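Local coordinates for xylose isomerase-like TIM barrel domain-containing protein (Parabacteroides distasonis, PDB 4KW2) that is of unknown function but has a xylose isomerase-like TIM barrel fold and may be a sugar isomerase or a related enzyme, at residues 53-58 with 69-74; 90-95 with 114-119. One frame throughout, in Å; residues are numbered along the deposited sequence.

Contact 1: 53-58 with 69-74; sequences AFFFQE and LNYDLS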
ATOM      1  N   ALA A  53       9.173  10.547 -16.914  1.00 29.30           N
ATOM      2  CA  ALA A  53      10.102   9.437 -16.748  1.00 28.27           C
ATOM      3  C   ALA A  53      10.914   9.518 -15.453  1.00 27.43           C
ATOM      4  O   ALA A  53      11.428  10.577 -15.084  1.00 27.86           O
ATOM      5  CB  ALA A  53      11.019   9.334 -17.951  1.00 28.62           C
ATOM      6  N   PHE A  54      11.014   8.376 -14.778  1.00 26.22           N
ATOM      7  CA  PHE A  54      11.838   8.224 -13.592  1.00 26.62           C
ATOM      8  C   PHE A  54      13.210   7.687 -14.001  1.00 29.44           C
ATOM      9  O   PHE A  54      13.328   6.893 -14.949  1.00 29.41           O
ATOM     10  CB  PHE A  54      11.172   7.273 -12.585  1.00 26.91           C
ATOM     11  CG  PHE A  54      11.292   5.818 -12.956  1.00 27.93           C
ATOM     12  CD1 PHE A  54      10.397   5.235 -13.850  1.00 27.54           C
ATOM     13  CD2 PHE A  54      12.310   5.043 -12.440  1.00 26.59           C
ATOM     14  CE1 PHE A  54      10.525   3.905 -14.213  1.00 28.34           C
ATOM     15  CE2 PHE A  54      12.440   3.710 -12.798  1.00 26.92           C
ATOM     16  CZ  PHE A  54      11.544   3.141 -13.684  1.00 26.33           C
ATOM     17  N   PHE A  55      14.235   8.098 -13.263  1.00 29.17           N
ATOM     18  CA  PHE A  55      15.617   7.731 -13.557  1.00 26.99           C
ATOM     19  C   PHE A  55      15.963   6.317 -13.091  1.00 26.43           C
ATOM     20  O   PHE A  55      15.312   5.748 -12.205  1.00 23.58           O
ATOM     21  CB  PHE A  55      16.575   8.716 -12.881  1.00 27.27           C
ATOM     22  CG  PHE A  55      16.782  10.009 -13.630  1.00 26.72           C
ATOM     23  CD1 PHE A  55      15.932  10.413 -14.651  1.00 27.97           C
ATOM     24  CD2 PHE A  55      17.831  10.846 -13.273  1.00 27.80           C
ATOM     25  CE1 PHE A  55      16.144  11.608 -15.320  1.00 27.40           C
ATOM     26  CE2 PHE A  55      18.045  12.038 -13.934  1.00 28.94           C
ATOM     27  CZ  PHE A  55      17.194  12.424 -14.955  1.00 28.59           C
ATOM     28  N   PHE A  56      17.014   5.790 -13.715  1.00 27.48           N
ATOM     29  CA  PHE A  56      17.615   4.477 -13.443  1.00 27.93           C
ATOM     30  C   PHE A  56      16.871   3.296 -14.055  1.00 29.51           C
ATOM     31  O   PHE A  56      17.221   2.146 -13.802  1.00 31.38           O
ATOM     32  CB  PHE A  56      17.908   4.282 -11.949  1.00 27.78           C
ATOM     33  CG  PHE A  56      18.783   5.366 -11.375  1.00 28.66           C
ATOM     34  CD1 PHE A  56      20.114   5.465 -11.752  1.00 29.06           C
ATOM     35  CD2 PHE A  56      18.270   6.308 -10.486  1.00 28.69           C
ATOM     36  CE1 PHE A  56      20.924   6.471 -11.246  1.00 30.29           C
ATOM     37  CE2 PHE A  56      19.078   7.311  -9.972  1.00 29.48           C
ATOM     38  CZ  PHE A  56      20.405   7.395 -10.354  1.00 29.88           C
ATOM     39  N   GLN A  57      15.885   3.577 -14.903  1.00 28.74           N
ATOM     40  CA  GLN A  57      15.289   2.535 -15.730  1.00 29.05           C
ATOM     41  C   GLN A  57      16.249   2.185 -16.864  1.00 28.90           C
ATOM     42  O   GLN A  57      16.781   3.079 -17.533  1.00 27.80           O
ATOM     43  CB  GLN A  57      13.956   2.996 -16.324  1.00 28.56           C
ATOM     44  CG  GLN A  57      13.146   1.856 -16.927  1.00 29.65           C
ATOM     45  CD  GLN A  57      11.780   2.290 -17.424  1.00 28.48           C
ATOM     46  OE1 GLN A  57      11.587   3.433 -17.829  1.00 31.47           O
ATOM     47  NE2 GLN A  57      10.823   1.376 -17.392  1.00 28.93           N
ATOM     48  N   GLU A  58      16.455   0.889 -17.082  1.00 28.10           N
ATOM     49  CA  GLU A  58      17.194   0.410 -18.240  1.00 31.00           C
ATOM     50  C   GLU A  58      16.540   0.972 -19.503  1.00 29.11           C
ATOM     51  O   GLU A  58      15.319   0.942 -19.650  1.00 28.09           O
ATOM     52  CB  GLU A  58      17.189  -1.121 -18.269  1.00 34.30           C
ATOM     53  CG  GLU A  58      17.784  -1.767 -19.520  1.00 39.02           C
ATOM     54  CD  GLU A  58      19.298  -1.907 -19.471  1.00 46.17           C
ATOM     55  OE1 GLU A  58      19.941  -1.289 -18.587  1.00 52.04           O
ATOM     56  OE2 GLU A  58      19.844  -2.636 -20.332  1.00 42.45           O
ATOM     57  N   LEU A  69      18.579   5.341 -17.607  1.00 28.59           N
ATOM     58  CA  LEU A  69      18.199   6.746 -17.689  1.00 26.92           C
ATOM     59  C   LEU A  69      18.797   7.501 -16.508  1.00 29.18           C
ATOM     60  O   LEU A  69      18.517   7.190 -15.350  1.00 29.69           O
ATOM     61  CB  LEU A  69      16.680   6.912 -17.690  1.00 28.58           C
ATOM     62  CG  LEU A  69      16.141   8.344 -17.835  1.00 28.40           C
ATOM     63  CD1 LEU A  69      16.620   9.001 -19.121  1.00 31.12           C
ATOM     64  CD2 LEU A  69      14.626   8.354 -17.780  1.00 29.05           C
ATOM     65  N   ASN A  70      19.633   8.486 -16.809  1.00 28.60           N
ATOM     66  CA  ASN A  70      20.214   9.334 -15.789  1.00 27.19           C
ATOM     67  C   ASN A  70      20.804  10.531 -16.494  1.00 28.52           C
ATOM     68  O   ASN A  70      20.967  10.512 -17.713  1.00 26.71           O
ATOM     69  CB  ASN A  70      21.289   8.574 -15.010  1.00 27.95           C
ATOM     70  CG  ASN A  70      21.728   9.295 -13.747  1.00 28.75           C
ATOM     71  OD1 ASN A  70      21.039  10.186 -13.237  1.00 30.84           O
ATOM     72  ND2 ASN A  70      22.882   8.911 -13.238  1.00 27.22           N
ATOM     73  N   TYR A  71      21.129  11.570 -15.734  1.00 29.90           N
ATOM     74  CA  TYR A  71      21.567  12.826 -16.325  1.00 32.43           C
ATOM     75  C   TYR A  71      22.988  12.790 -16.903  1.00 34.88           C
ATOM     76  O   TYR A  71      23.450  13.784 -17.459  1.00 33.00           O
ATOM     77  CB  TYR A  71      21.386  13.991 -15.338  1.00 32.54           C
ATOM     78  CG  TYR A  71      22.039  13.841 -13.972  1.00 33.22           C
ATOM     79  CD1 TYR A  71      23.350  13.391 -13.837  1.00 33.99           C
ATOM     80  CD2 TYR A  71      21.353  14.201 -12.816  1.00 32.65           C
ATOM     81  CE1 TYR A  71      23.941  13.279 -12.595  1.00 34.12           C
ATOM     82  CE2 TYR A  71      21.937  14.092 -11.569  1.00 33.82           C
ATOM     83  CZ  TYR A  71      23.233  13.631 -11.467  1.00 34.83           C
ATOM     84  OH  TYR A  71      23.834  13.532 -10.237  1.00 36.56           O
ATOM     85  N   ASP A  72      23.659  11.646 -16.789  1.00 34.90           N
ATOM     86  CA  ASP A  72      25.018  11.469 -17.303  1.00 35.98           C
ATOM     87  C   ASP A  72      25.072  10.916 -18.737  1.00 38.85           C
ATOM     88  O   ASP A  72      26.155  10.607 -19.234  1.00 39.60           O
ATOM     89  CB  ASP A  72      25.817  10.546 -16.363  1.00 38.00           C
ATOM     90  CG  ASP A  72      25.261   9.122 -16.308  1.00 41.44           C
ATOM     91  OD1 ASP A  72      24.163   8.858 -16.846  1.00 46.76           O
ATOM     92  OD2 ASP A  72      25.923   8.253 -15.715  1.00 49.54           O
ATOM     93  N   LEU A  73      23.926  10.776 -19.401  1.00 36.94           N
ATOM     94  CA  LEU A  73      23.909  10.245 -20.769  1.00 39.89           C
ATOM     95  C   LEU A  73      24.716  11.117 -21.731  1.00 38.21           C
ATOM     96  O   LEU A  73      24.603  12.339 -21.710  1.00 38.62           O
ATOM     97  CB  LEU A  73      22.473  10.121 -21.301  1.00 39.74           C
ATOM     98  CG  LEU A  73      21.587   9.037 -20.699  1.00 40.51           C
ATOM     99  CD1 LEU A  73      20.184   9.138 -21.278  1.00 41.60           C
ATOM    100  CD2 LEU A  73      22.169   7.653 -20.941  1.00 42.05           C
ATOM    101  N   SER A  74      25.510  10.479 -22.586  1.00 37.26           N
ATOM    102  CA  SER A  74      26.285  11.188 -23.603  1.00 39.17           C
ATOM    103  C   SER A  74      25.382  11.973 -24.548  1.00 40.52           C
ATOM    104  O   SER A  74      24.195  11.681 -24.676  1.00 41.35           O
ATOM    105  CB  SER A  74      27.113  10.200 -24.423  1.00 38.98           C
ATOM    106  OG  SER A  74      26.274   9.369 -25.213  1.00 40.85           O
TER
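F56 and Q57 pair with L69 through two backbone hydrogen bonds in a buried, loop-closing contact, packed by F55 and N70, at the neck of the beta-alpha loop between strand 50-53 and helix 75-86 of the TIM barrel. F56 N gives its hydrogen to L69 O at 2.6 Å, in the carbonyl plane and nearly straight (163°), while L69 N returns a bond to Q57 O at 2.9 Å. Both backbone polar groups of L69, N-H and C=O, are thereby used, and its side chain, with CG anti to the backbone N (chi1 -177°), turns to A53 and F55. There CD2 reaches A53 CB at 3.7 Å and passes 3.4 Å from F54 O, and CG lies against F55 CD1, the two side chains crossing at about a right angle; F112 and L81 also touch L69.

The F55 ring illustrates how one aromatic group can serve two interfaces. N70 CA sits over one of its faces, 4.0 Å from the centroid, in a CH-pi contact, and W216 of the second subunit stacks with the same ring. The amide of N70 runs alongside the F56 side chain, its plane 45° from that ring, and ND2 donates to G219 O of the second subunit. At the other branch of the amide, OD1 accepts a weak bond from Y71 N at 2.9 Å and hovers 3.8 Å above the centre of the Y71 ring.

Contact 2: 90-95 with 114-119; sequences IKPIAF and HKIGAH
P92, I93 and F95 of strand 91-98 receive the end of helix 103-116 and the turn behind it, and the contact divides into a close apolar half and a looser, solvent-facing half. On the close side, I116 CG2 approaches the edge of the F95 ring, in its plane and 3.8 Å from CZ, and also meets P92 CG at 4.0 Å. A118 CB fits between this ring and the strand backbone, 3.7 Å from F95 CD2 and 3.5 Å from I93 O. The ring reaches them because CG stands anti to the carbonyl carbon (chi1 -68°). Beyond these partners it meets F112 and the side chains of F55 and L69, and replacing it with an alanine would probably open a gap beside I116 and A118 and leave both methyl groups poorly supported.

The backbones meet just as closely: H119 N bonds to I93 O at 2.9 Å, bent to 141°, and A118 CA brings a C-H contact to P92 O at 3.2 Å.

Towards solvent the fit is thinner. I93 CD1 comes to the edge of the H119 imidazole, in its plane and 3.6 Å from CD2. NE2 of that ring hydrogen-bonds a sulfate ion, probably from the crystallisation liquor, and K91 NZ pairs with the same ion. G117, with its positive phi, allows the chain to turn back to the sheet, the C-prime residue of a Schellman motif. Helix end, glycine turn and re-entry beside the preceding strand together make the return leg of a right-handed beta-alpha-beta crossover, the repeating element of the TIM barrel.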
ATOM      1  N   ILE A  90       5.492  10.487 -28.892  1.00 31.98           N
ATOM      2  CA  ILE A  90       5.413  10.726 -27.451  1.00 31.19           C
ATOM      3  C   ILE A  90       6.419  11.809 -27.079  1.00 31.68           C
ATOM      4  O   ILE A  90       7.582  11.704 -27.444  1.00 33.06           O
ATOM      5  CB  ILE A  90       5.779   9.459 -26.650  1.00 31.41           C
ATOM      6  CG1 ILE A  90       4.860   8.292 -27.032  1.00 33.45           C
ATOM      7  CG2 ILE A  90       5.696   9.735 -25.155  1.00 30.85           C
ATOM      8  CD1 ILE A  90       5.301   6.952 -26.486  1.00 32.22           C
ATOM      9  N   LYS A  91       5.981  12.834 -26.351  1.00 32.71           N
ATOM     10  CA  LYS A  91       6.878  13.913 -25.916  1.00 34.37           C
ATOM     11  C   LYS A  91       7.468  13.563 -24.553  1.00 32.84           C
ATOM     12  O   LYS A  91       6.729  13.152 -23.656  1.00 31.24           O
ATOM     13  CB  LYS A  91       6.120  15.235 -25.791  1.00 39.80           C
ATOM     14  CG  LYS A  91       5.423  15.700 -27.058  1.00 44.82           C
ATOM     15  CD  LYS A  91       6.385  16.404 -27.996  1.00 51.83           C
ATOM     16  CE  LYS A  91       5.643  17.197 -29.062  1.00 56.61           C
ATOM     17  NZ  LYS A  91       6.596  17.926 -29.943  1.00 62.23           N
ATOM     18  N   PRO A  92       8.796  13.727 -24.381  1.00 32.66           N
ATOM     19  CA  PRO A  92       9.406  13.494 -23.074  1.00 31.79           C
ATOM     20  C   PRO A  92       9.205  14.723 -22.205  1.00 31.68           C
ATOM     21  O   PRO A  92      10.163  15.394 -21.843  1.00 33.15           O
ATOM     22  CB  PRO A  92      10.874  13.280 -23.417  1.00 31.38           C
ATOM     23  CG  PRO A  92      11.083  14.163 -24.601  1.00 33.92           C
ATOM     24  CD  PRO A  92       9.802  14.118 -25.383  1.00 32.48           C
ATOM     25  N   ILE A  93       7.948  14.996 -21.878  1.00 31.83           N
ATOM     26  CA  ILE A  93       7.527  16.281 -21.323  1.00 33.26           C
ATOM     27  C   ILE A  93       8.051  16.519 -19.906  1.00 32.49           C
ATOM     28  O   ILE A  93       8.338  17.657 -19.536  1.00 32.03           O
ATOM     29  CB  ILE A  93       5.981  16.403 -21.344  1.00 36.44           C
ATOM     30  CG1 ILE A  93       5.522  17.848 -21.139  1.00 41.18           C
ATOM     31  CG2 ILE A  93       5.324  15.486 -20.320  1.00 36.54           C
ATOM     32  CD1 ILE A  93       5.540  18.653 -22.413  1.00 48.31           C
ATOM     33  N   ALA A  94       8.185  15.453 -19.121  1.00 28.81           N
ATOM     34  CA  ALA A  94       8.589  15.601 -17.733  1.00 28.56           C
ATOM     35  C   ALA A  94       9.582  14.542 -17.292  1.00 28.16           C
ATOM     36  O   ALA A  94       9.618  13.440 -17.830  1.00 26.86           O
ATOM     37  CB  ALA A  94       7.365  15.570 -16.826  1.00 28.44           C
ATOM     38  N   PHE A  95      10.392  14.911 -16.307  1.00 28.81           N
ATOM     39  CA  PHE A  95      11.189  13.970 -15.555  1.00 30.67           C
ATOM     40  C   PHE A  95      10.942  14.215 -14.076  1.00 30.01           C
ATOM     41  O   PHE A  95      10.766  15.352 -13.652  1.00 31.14           O
ATOM     42  CB  PHE A  95      12.671  14.138 -15.878  1.00 31.19           C
ATOM     43  CG  PHE A  95      13.025  13.733 -17.272  1.00 32.96           C
ATOM     44  CD1 PHE A  95      13.149  12.396 -17.604  1.00 32.95           C
ATOM     45  CD2 PHE A  95      13.220  14.684 -18.258  1.00 37.34           C
ATOM     46  CE1 PHE A  95      13.465  12.012 -18.895  1.00 35.04           C
ATOM     47  CE2 PHE A  95      13.535  14.306 -19.551  1.00 38.19           C
ATOM     48  CZ  PHE A  95      13.657  12.967 -19.870  1.00 34.80           C
ATOM     49  N   HIS A 114      16.570  19.820 -19.951  1.00 36.59           N
ATOM     50  CA  HIS A 114      16.607  20.776 -21.054  1.00 40.12           C
ATOM     51  C   HIS A 114      17.167  20.142 -22.323  1.00 41.13           C
ATOM     52  O   HIS A 114      16.636  20.338 -23.411  1.00 40.43           O
ATOM     53  CB  HIS A 114      17.459  21.984 -20.667  1.00 43.42           C
ATOM     54  CG  HIS A 114      17.629  22.981 -21.769  1.00 47.73           C
ATOM     55  ND1 HIS A 114      16.690  23.952 -22.044  1.00 50.42           N
ATOM     56  CD2 HIS A 114      18.627  23.157 -22.666  1.00 48.27           C
ATOM     57  CE1 HIS A 114      17.103  24.682 -23.064  1.00 49.22           C
ATOM     58  NE2 HIS A 114      18.274  24.221 -23.461  1.00 49.25           N
ATOM     59  N   LYS A 115      18.239  19.374 -22.174  1.00 40.85           N
ATOM     60  CA  LYS A 115      18.891  18.731 -23.307  1.00 42.83           C
ATOM     61  C   LYS A 115      17.960  17.734 -24.008  1.00 41.00           C
ATOM     62  O   LYS A 115      17.963  17.634 -25.231  1.00 44.41           O
ATOM     63  CB  LYS A 115      20.182  18.042 -22.842  1.00 47.77           C
ATOM     64  CG  LYS A 115      21.090  17.574 -23.970  1.00 53.19           C
ATOM     65  CD  LYS A 115      22.561  17.552 -23.565  1.00 59.46           C
ATOM     66  CE  LYS A 115      22.842  16.615 -22.393  1.00 63.81           C
ATOM     67  NZ  LYS A 115      22.954  17.295 -21.068  1.00 63.05           N
ATOM     68  N   ILE A 116      17.161  17.005 -23.238  1.00 38.99           N
ATOM     69  CA  ILE A 116      16.220  16.035 -23.806  1.00 38.00           C
ATOM     70  C   ILE A 116      14.957  16.729 -24.327  1.00 36.62           C
ATOM     71  O   ILE A 116      14.240  16.187 -25.163  1.00 34.70           O
ATOM     72  CB  ILE A 116      15.872  14.935 -22.779  1.00 35.84           C
ATOM     73  CG1 ILE A 116      17.140  14.159 -22.401  1.00 37.23           C
ATOM     74  CG2 ILE A 116      14.820  13.975 -23.323  1.00 34.30           C
ATOM     75  CD1 ILE A 116      17.852  13.508 -23.576  1.00 38.25           C
ATOM     76  N   GLY A 117      14.697  17.934 -23.835  1.00 36.22           N
ATOM     77  CA  GLY A 117      13.584  18.735 -24.319  1.00 37.22           C
ATOM     78  C   GLY A 117      12.344  18.616 -23.463  1.00 35.10           C
ATOM     79  O   GLY A 117      11.242  18.821 -23.949  1.00 39.08           O
ATOM     80  N   ALA A 118      12.517  18.289 -22.188  1.00 35.19           N
ATOM     81  CA  ALA A 118      11.407  18.301 -21.252  1.00 34.99           C
ATOM     82  C   ALA A 118      10.979  19.741 -21.002  1.00 37.27           C
ATOM     83  O   ALA A 118      11.796  20.664 -21.092  1.00 39.34           O
ATOM     84  CB  ALA A 118      11.799  17.625 -19.948  1.00 32.94           C
ATOM     85  N   HIS A 119       9.695  19.928 -20.714  1.00 39.04           N
ATOM     86  CA  HIS A 119       9.158  21.244 -20.357  1.00 40.90           C
ATOM     87  C   HIS A 119       8.861  21.348 -18.863  1.00 39.41           C
ATOM     88  O   HIS A 119       8.690  22.445 -18.348  1.00 42.11           O
ATOM     89  CB  HIS A 119       7.895  21.551 -21.166  1.00 44.06           C
ATOM     90  CG  HIS A 119       8.156  21.792 -22.622  1.00 53.52           C
ATOM     91  ND1 HIS A 119       9.025  22.763 -23.071  1.00 60.84           N
ATOM     92  CD2 HIS A 119       7.657  21.196 -23.730  1.00 61.60           C
ATOM     93  CE1 HIS A 119       9.058  22.749 -24.390  1.00 63.21           C
ATOM     94  NE2 HIS A 119       8.234  21.809 -24.815  1.00 65.19           N
TER

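Overall arrangement
From the N terminus, the chain leaves strand 50-53 and contact 1 closes the long loop that follows it, before helix 75-86 begins. That helix leads to strand 91-98, where contact 2 opens; helix 103-116 then returns, and contact 2 closes as the chain nears strand 120-123. The two loops thus lie in series, neither enclosing nor crossing the other. Their centres are about 12 Å apart, yet the neighbouring strands join them directly: A53 N lies 3.1 Å from A94 O, a probable hydrogen bond. F95 continues the link, since its CD1 packs 3.8 Å from F55 CE1. Three successive barrel strands, a loop and two outer helices are tied together.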